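Local structure of rhusiopathiae surface protein B (3V10) at residues Asp180-Lys191 / Lys258-Ala269. The protein is a cell-wall-anchored surface adhesin that probably binds collagen through the two-domain region captured here. Residues are numbered along the deposited sequence; the frame is centred on the assembly and turned at random.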
ATOM      1  N   ASP A 180       5.317  -3.897   5.968  1.00 10.69           N
ATOM      2  CA  ASP A 180       6.374  -4.025   4.969  1.00  9.54           C
ATOM      3  C   ASP A 180       5.897  -3.522   3.612  1.00 10.68           C
ATOM      4  O   ASP A 180       4.693  -3.386   3.374  1.00 10.04           O
ATOM      5  CB  ASP A 180       6.823  -5.488   4.848  1.00 11.99           C
ATOM      6  CG  ASP A 180       7.833  -5.890   5.916  1.00  8.43           C
ATOM      7  OD1 ASP A 180       7.933  -5.195   6.948  1.00 11.25           O
ATOM      8  OD2 ASP A 180       8.520  -6.921   5.722  1.00 11.40           O
ATOM      9  N   MET A 181       6.855  -3.238   2.736  1.00  9.83           N
ATOM     10  CA  MET A 181       6.586  -2.751   1.387  1.00  9.50           C
ATOM     11  C   MET A 181       7.478  -3.514   0.411  1.00 11.02           C
ATOM     12  O   MET A 181       8.596  -3.889   0.758  1.00 10.15           O
ATOM     13  CB  MET A 181       6.881  -1.250   1.302  1.00  6.46           C
ATOM     14  CG  MET A 181       5.883  -0.394   2.060  1.00 10.82           C
ATOM     15  SD  MET A 181       6.423   1.288   2.475  1.00  4.22           S
ATOM     16  CE  MET A 181       7.304   0.934   4.007  1.00 12.23           C
ATOM     17  N   ASN A 182       6.985  -3.743  -0.805  1.00 10.46           N
ATOM     18  CA  ASN A 182       7.753  -4.470  -1.808  1.00 10.86           C
ATOM     19  C   ASN A 182       8.177  -3.511  -2.905  1.00  9.71           C
ATOM     20  O   ASN A 182       7.410  -2.632  -3.292  1.00  8.35           O
ATOM     21  CB  ASN A 182       6.914  -5.601  -2.408  1.00 12.85           C
ATOM     22  CG  ASN A 182       6.357  -6.528  -1.349  1.00 16.01           C
ATOM     23  OD1 ASN A 182       7.098  -7.032  -0.506  1.00 17.38           O
ATOM     24  ND2 ASN A 182       5.049  -6.761  -1.386  1.00 15.82           N
ATOM     25  N   TRP A 183       9.398  -3.679  -3.400  1.00  9.38           N
ATOM     26  CA  TRP A 183       9.912  -2.793  -4.440  1.00  8.97           C
ATOM     27  C   TRP A 183      10.504  -3.520  -5.638  1.00  7.49           C
ATOM     28  O   TRP A 183      10.965  -4.655  -5.526  1.00  8.00           O
ATOM     29  CB  TRP A 183      10.957  -1.846  -3.847  1.00  9.57           C
ATOM     30  CG  TRP A 183      10.483  -1.157  -2.610  1.00  7.33           C
ATOM     31  CD1 TRP A 183      10.473  -1.665  -1.346  1.00  6.32           C
ATOM     32  CD2 TRP A 183       9.894   0.146  -2.522  1.00  8.70           C
ATOM     33  NE1 TRP A 183       9.916  -0.766  -0.475  1.00  9.17           N
ATOM     34  CE2 TRP A 183       9.548   0.356  -1.170  1.00  8.74           C
ATOM     35  CE3 TRP A 183       9.621   1.155  -3.454  1.00  7.24           C
ATOM     36  CZ2 TRP A 183       8.945   1.537  -0.724  1.00  9.13           C
ATOM     37  CZ3 TRP A 183       9.022   2.331  -3.009  1.00  9.53           C
ATOM     38  CH2 TRP A 183       8.690   2.511  -1.659  1.00  9.04           C
ATOM     39  N   TRP A 184      10.496  -2.838  -6.783  1.00  8.08           N
ATOM     40  CA  TRP A 184      11.006  -3.384  -8.039  1.00  9.07           C
ATOM     41  C   TRP A 184      11.882  -2.399  -8.798  1.00  7.49           C
ATOM     42  O   TRP A 184      11.456  -1.278  -9.057  1.00  8.04           O
ATOM     43  CB  TRP A 184       9.847  -3.738  -8.982  1.00  7.95           C
ATOM     44  CG  TRP A 184       9.012  -4.901  -8.578  1.00 11.45           C
ATOM     45  CD1 TRP A 184       9.125  -6.183  -9.029  1.00 12.27           C
ATOM     46  CD2 TRP A 184       7.924  -4.895  -7.647  1.00 11.19           C
ATOM     47  NE1 TRP A 184       8.176  -6.977  -8.440  1.00 12.36           N
ATOM     48  CE2 TRP A 184       7.424  -6.213  -7.585  1.00 12.56           C
ATOM     49  CE3 TRP A 184       7.325  -3.905  -6.859  1.00 11.64           C
ATOM     50  CZ2 TRP A 184       6.348  -6.570  -6.763  1.00 11.26           C
ATOM     51  CZ3 TRP A 184       6.255  -4.257  -6.039  1.00 13.06           C
ATOM     52  CH2 TRP A 184       5.780  -5.582  -6.000  1.00 10.69           C
ATOM     53  N   LEU A 185      13.095  -2.817  -9.149  1.00  7.68           N
ATOM     54  CA  LEU A 185      13.983  -1.987  -9.962  1.00  8.76           C
ATOM     55  C   LEU A 185      14.018  -2.718 -11.310  1.00  8.11           C
ATOM     56  O   LEU A 185      14.586  -3.802 -11.422  1.00 10.85           O
ATOM     57  CB  LEU A 185      15.399  -1.922  -9.371  1.00  7.99           C
ATOM     58  CG  LEU A 185      15.567  -1.477  -7.916  1.00  5.24           C
ATOM     59  CD1 LEU A 185      17.062  -1.328  -7.609  1.00  8.29           C
ATOM     60  CD2 LEU A 185      14.841  -0.169  -7.674  1.00  7.25           C
ATOM     61  N   ASN A 186      13.394  -2.136 -12.328  1.00 10.24           N
ATOM     62  CA  ASN A 186      13.344  -2.762 -13.650  1.00 11.68           C
ATOM     63  C   ASN A 186      14.447  -2.216 -14.546  1.00 10.78           C
ATOM     64  O   ASN A 186      14.319  -1.130 -15.105  1.00 11.70           O
ATOM     65  CB  ASN A 186      11.970  -2.502 -14.264  1.00 11.79           C
ATOM     66  CG  ASN A 186      10.845  -2.915 -13.335  1.00 12.98           C
ATOM     67  OD1 ASN A 186      10.506  -4.093 -13.242  1.00 15.20           O
ATOM     68  ND2 ASN A 186      10.279  -1.950 -12.624  1.00 11.38           N
ATOM     69  N   ILE A 187      15.518  -2.993 -14.695  1.00 11.58           N
ATOM     70  CA  ILE A 187      16.675  -2.579 -15.477  1.00 12.39           C
ATOM     71  C   ILE A 187      16.785  -3.226 -16.847  1.00 13.99           C
ATOM     72  O   ILE A 187      16.839  -4.448 -16.977  1.00 14.40           O
ATOM     73  CB  ILE A 187      17.976  -2.866 -14.702  1.00 12.47           C
ATOM     74  CG1 ILE A 187      17.854  -2.303 -13.285  1.00 12.12           C
ATOM     75  CG2 ILE A 187      19.169  -2.247 -15.425  1.00 13.33           C
ATOM     76  CD1 ILE A 187      19.002  -2.681 -12.364  1.00 13.02           C
ATOM     77  N   ASN A 188      16.831  -2.378 -17.863  1.00 13.66           N
ATOM     78  CA  ASN A 188      16.947  -2.812 -19.244  1.00 13.28           C
ATOM     79  C   ASN A 188      15.817  -3.708 -19.734  1.00 15.00           C
ATOM     80  O   ASN A 188      16.055  -4.828 -20.196  1.00 16.93           O
ATOM     81  CB  ASN A 188      18.292  -3.510 -19.470  1.00 14.51           C
ATOM     82  CG  ASN A 188      18.667  -3.561 -20.934  1.00 16.84           C
ATOM     83  OD1 ASN A 188      17.942  -3.036 -21.779  1.00 15.40           O
ATOM     84  ND2 ASN A 188      19.798  -4.185 -21.245  1.00 15.39           N
ATOM     85  N   SER A 189      14.587  -3.214 -19.631  1.00 16.42           N
ATOM     86  CA  SER A 189      13.423  -3.950 -20.114  1.00 16.53           C
ATOM     87  C   SER A 189      13.532  -4.128 -21.632  1.00 17.51           C
ATOM     88  O   SER A 189      13.196  -5.188 -22.160  1.00 19.74           O
ATOM     89  CB  SER A 189      12.123  -3.203 -19.791  1.00 18.37           C
ATOM     90  OG  SER A 189      11.783  -3.301 -18.420  1.00 21.14           O
ATOM     91  N   PRO A 190      13.999  -3.088 -22.354  1.00 17.47           N
ATOM     92  CA  PRO A 190      14.137  -3.162 -23.815  1.00 18.80           C
ATOM     93  C   PRO A 190      15.148  -4.199 -24.292  1.00 18.86           C
ATOM     94  O   PRO A 190      15.144  -4.581 -25.468  1.00 21.01           O
ATOM     95  CB  PRO A 190      14.573  -1.748 -24.197  1.00 17.57           C
ATOM     96  CG  PRO A 190      13.983  -0.900 -23.113  1.00 19.07           C
ATOM     97  CD  PRO A 190      14.266  -1.718 -21.884  1.00 18.02           C
ATOM     98  N   LYS A 191      16.017  -4.637 -23.384  1.00 18.05           N
ATOM     99  CA  LYS A 191      17.054  -5.612 -23.702  1.00 20.43           C
ATOM    100  C   LYS A 191      18.060  -4.960 -24.649  1.00 20.50           C
ATOM    101  O   LYS A 191      18.442  -5.532 -25.671  1.00 21.38           O
ATOM    102  CB  LYS A 191      16.450  -6.851 -24.366  1.00 20.37           C
ATOM    103  CG  LYS A 191      15.429  -7.609 -23.535  1.00 22.06           C
ATOM    104  CD  LYS A 191      16.075  -8.446 -22.454  1.00 23.15           C
ATOM    105  CE  LYS A 191      15.167  -9.610 -22.072  1.00 21.98           C
ATOM    106  NZ  LYS A 191      13.780  -9.159 -21.758  1.00 21.09           N
ATOM    107  N   LYS A 258      21.574  -6.942 -23.761  1.00 20.06           N
ATOM    108  CA  LYS A 258      20.354  -7.650 -24.131  1.00 20.73           C
ATOM    109  C   LYS A 258      19.722  -8.472 -23.007  1.00 20.23           C
ATOM    110  O   LYS A 258      19.073  -9.489 -23.257  1.00 18.45           O
ATOM    111  CB  LYS A 258      20.658  -8.545 -25.336  1.00 21.71           C
ATOM    112  CG  LYS A 258      21.331  -7.784 -26.472  1.00 23.62           C
ATOM    113  CD  LYS A 258      21.760  -8.693 -27.614  1.00 26.97           C
ATOM    114  CE  LYS A 258      22.443  -7.886 -28.712  1.00 26.25           C
ATOM    115  NZ  LYS A 258      22.877  -8.733 -29.860  1.00 29.40           N
ATOM    116  N   THR A 259      19.887  -8.014 -21.772  1.00 17.57           N
ATOM    117  CA  THR A 259      19.345  -8.735 -20.630  1.00 17.64           C
ATOM    118  C   THR A 259      18.571  -7.814 -19.695  1.00 16.49           C
ATOM    119  O   THR A 259      19.026  -6.714 -19.381  1.00 15.97           O
ATOM    120  CB  THR A 259      20.477  -9.419 -19.835  1.00 16.15           C
ATOM    121  OG1 THR A 259      21.170 -10.340 -20.688  1.00 19.53           O
ATOM    122  CG2 THR A 259      19.916 -10.174 -18.638  1.00 18.34           C
ATOM    123  N   THR A 260      17.396  -8.269 -19.268  1.00 16.67           N
ATOM    124  CA  THR A 260      16.564  -7.499 -18.352  1.00 15.59           C
ATOM    125  C   THR A 260      16.797  -8.005 -16.936  1.00 16.52           C
ATOM    126  O   THR A 260      16.717  -9.208 -16.675  1.00 17.64           O
ATOM    127  CB  THR A 260      15.064  -7.654 -18.675  1.00 17.43           C
ATOM    128  OG1 THR A 260      14.801  -7.152 -19.989  1.00 18.20           O
ATOM    129  CG2 THR A 260      14.217  -6.885 -17.668  1.00 16.03           C
ATOM    130  N   PHE A 261      17.087  -7.082 -16.026  1.00 15.82           N
ATOM    131  CA  PHE A 261      17.324  -7.422 -14.632  1.00 15.98           C
ATOM    132  C   PHE A 261      16.259  -6.765 -13.779  1.00 15.63           C
ATOM    133  O   PHE A 261      16.107  -5.544 -13.793  1.00 17.12           O
ATOM    134  CB  PHE A 261      18.699  -6.926 -14.183  1.00 17.06           C
ATOM    135  CG  PHE A 261      19.843  -7.581 -14.898  1.00 17.08           C
ATOM    136  CD1 PHE A 261      20.362  -8.789 -14.449  1.00 16.51           C
ATOM    137  CD2 PHE A 261      20.393  -6.992 -16.030  1.00 17.54           C
ATOM    138  CE1 PHE A 261      21.419  -9.406 -15.119  1.00 19.55           C
ATOM    139  CE2 PHE A 261      21.447  -7.598 -16.706  1.00 18.85           C
ATOM    140  CZ  PHE A 261      21.963  -8.808 -16.248  1.00 17.79           C
ATOM    141  N   THR A 262      15.511  -7.579 -13.046  1.00 14.79           N
ATOM    142  CA  THR A 262      14.477  -7.066 -12.169  1.00 13.62           C
ATOM    143  C   THR A 262      14.925  -7.322 -10.740  1.00 13.99           C
ATOM    144  O   THR A 262      14.834  -8.443 -10.243  1.00 13.90           O
ATOM    145  CB  THR A 262      13.130  -7.769 -12.410  1.00 14.34           C
ATOM    146  OG1 THR A 262      12.785  -7.673 -13.799  1.00 14.64           O
ATOM    147  CG2 THR A 262      12.035  -7.115 -11.583  1.00 14.03           C
ATOM    148  N   VAL A 263      15.440  -6.279 -10.099  1.00 12.61           N
ATOM    149  CA  VAL A 263      15.897  -6.375  -8.721  1.00 11.31           C
ATOM    150  C   VAL A 263      14.720  -6.089  -7.794  1.00 12.64           C
ATOM    151  O   VAL A 263      14.096  -5.030  -7.882  1.00 11.90           O
ATOM    152  CB  VAL A 263      17.024  -5.347  -8.427  1.00 10.13           C
ATOM    153  CG1 VAL A 263      17.455  -5.441  -6.973  1.00 11.25           C
ATOM    154  CG2 VAL A 263      18.216  -5.600  -9.346  1.00  8.51           C
ATOM    155  N   THR A 264      14.412  -7.034  -6.909  1.00 10.66           N
ATOM    156  CA  THR A 264      13.316  -6.850  -5.971  1.00 11.54           C
ATOM    157  C   THR A 264      13.834  -6.899  -4.539  1.00  9.18           C
ATOM    158  O   THR A 264      14.854  -7.522  -4.254  1.00  8.61           O
ATOM    159  CB  THR A 264      12.223  -7.932  -6.151  1.00 12.61           C
ATOM    160  OG1 THR A 264      12.788  -9.234  -5.949  1.00 10.43           O
ATOM    161  CG2 THR A 264      11.632  -7.854  -7.554  1.00 13.84           C
ATOM    162  N   TYR A 265      13.138  -6.211  -3.647  1.00  9.01           N
ATOM    163  CA  TYR A 265      13.514  -6.187  -2.240  1.00  9.17           C
ATOM    164  C   TYR A 265      12.369  -5.615  -1.426  1.00  9.90           C
ATOM    165  O   TYR A 265      11.424  -5.049  -1.978  1.00  9.64           O
ATOM    166  CB  TYR A 265      14.778  -5.341  -2.012  1.00 10.05           C
ATOM    167  CG  TYR A 265      14.640  -3.876  -2.351  1.00  8.44           C
ATOM    168  CD1 TYR A 265      14.822  -3.422  -3.660  1.00  9.51           C
ATOM    169  CD2 TYR A 265      14.323  -2.937  -1.368  1.00 10.24           C
ATOM    170  CE1 TYR A 265      14.694  -2.074  -3.980  1.00  9.72           C
ATOM    171  CE2 TYR A 265      14.189  -1.580  -1.681  1.00  9.60           C
ATOM    172  CZ  TYR A 265      14.377  -1.159  -2.989  1.00  8.97           C
ATOM    173  OH  TYR A 265      14.247   0.170  -3.314  1.00 11.07           O
ATOM    174  N   ASP A 266      12.464  -5.767  -0.113  1.00  9.76           N
ATOM    175  CA  ASP A 266      11.435  -5.264   0.783  1.00  9.43           C
ATOM    176  C   ASP A 266      12.002  -4.234   1.742  1.00  8.72           C
ATOM    177  O   ASP A 266      13.200  -4.228   2.034  1.00  9.00           O
ATOM    178  CB  ASP A 266      10.844  -6.395   1.641  1.00  6.81           C
ATOM    179  CG  ASP A 266      10.342  -7.566   0.821  1.00 11.93           C
ATOM    180  OD1 ASP A 266      10.020  -7.377  -0.367  1.00 14.65           O
ATOM    181  OD2 ASP A 266      10.249  -8.679   1.384  1.00 14.79           O
ATOM    182  N   THR A 267      11.136  -3.354   2.224  1.00  9.59           N
ATOM    183  CA  THR A 267      11.539  -2.391   3.234  1.00  9.43           C
ATOM    184  C   THR A 267      10.507  -2.541   4.342  1.00 10.11           C
ATOM    185  O   THR A 267       9.427  -3.095   4.123  1.00 11.45           O
ATOM    186  CB  THR A 267      11.555  -0.936   2.730  1.00 10.37           C
ATOM    187  OG1 THR A 267      10.224  -0.511   2.420  1.00  7.45           O
ATOM    188  CG2 THR A 267      12.459  -0.812   1.515  1.00 12.73           C
ATOM    189  N   ARG A 268      10.847  -2.059   5.527  1.00 10.05           N
ATOM    190  CA  ARG A 268       9.966  -2.166   6.677  1.00  9.89           C
ATOM    191  C   ARG A 268       9.820  -0.805   7.321  1.00 10.48           C
ATOM    192  O   ARG A 268      10.811  -0.153   7.637  1.00  8.98           O
ATOM    193  CB  ARG A 268      10.558  -3.176   7.664  1.00 10.28           C
ATOM    194  CG  ARG A 268       9.742  -3.437   8.916  1.00  9.80           C
ATOM    195  CD  ARG A 268      10.198  -4.746   9.541  1.00 12.49           C
ATOM    196  NE  ARG A 268       9.969  -5.847   8.611  1.00 13.58           N
ATOM    197  CZ  ARG A 268      10.501  -7.058   8.715  1.00 16.41           C
ATOM    198  NH1 ARG A 268      11.312  -7.356   9.724  1.00 18.27           N
ATOM    199  NH2 ARG A 268      10.226  -7.972   7.793  1.00 15.60           N
ATOM    200  N   ALA A 269       8.576  -0.372   7.499  1.00 11.22           N
ATOM    201  CA  ALA A 269       8.302   0.917   8.112  1.00 12.03           C
ATOM    202  C   ALA A 269       8.627   0.887   9.603  1.00 12.69           C
ATOM    203  O   ALA A 269       8.354  -0.103  10.283  1.00 13.41           O
ATOM    204  CB  ALA A 269       6.831   1.286   7.906  1.00 11.20           C
TER
HETATM  205  O   HOH W   1       8.398  -8.648   3.730  1.00 17.79           O
HETATM  206  O   HOH W   2      11.633  -5.720 -15.019  1.00 21.22           O
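Trp-183 packs its CB over one face of the Tyr-265 ring, a CH-pi contact 3.8 Å from the ring centroid, and the five-membered part of the indole continues nearly parallel to the phenol ring (planes at 16°) but slid so far along that the two barely overlap. The indole edge turns to the next residue on the same face: NE1 donates to Thr-267 OG1 at 2.9 Å, the hydroxyl lying slightly out of the ring plane. With chi1 at 66°, Thr-267 holds OG1 between its backbone N and carbonyl carbon, within range of both the indole and His-208, which also bonds it. Tyr-265 OH is tied to Asp-202, across the domain core. These side chains line the inner face of two neighbouring inner strands, 180-187 and 260-269, of a five-stranded antiparallel sheet, one half of the Ig-like sandwich (DEv-IgG fold) of the second of two domains in the collagen-binding region; Leu-185 against Val-263 and Ile-187 against Phe-261 continue that face. The opposite face is more polar. Arg-268 grips Asp-180 side-on, NE to OD1 at 2.7 Å and NH2 to OD2 at 2.9 Å, with carboxylate and guanidinium nearly coplanar, and a water lies within hydrogen-bonding reach of Asp-180 OD2 and Asp-266 OD2. Farther along, Thr-264 CG2 meets Trp-184 CD1 at 3.4 Å. Just past the end of strand 180-187, Thr-260 OG1 donates to Asn-188 O at 2.6 Å and accepts from Lys-191 NZ at 2.9 Å. Lys-191 bends at chi2 and chi4 to reach it, and its NZ also forms a salt bridge with Glu-220 on strand 208-221.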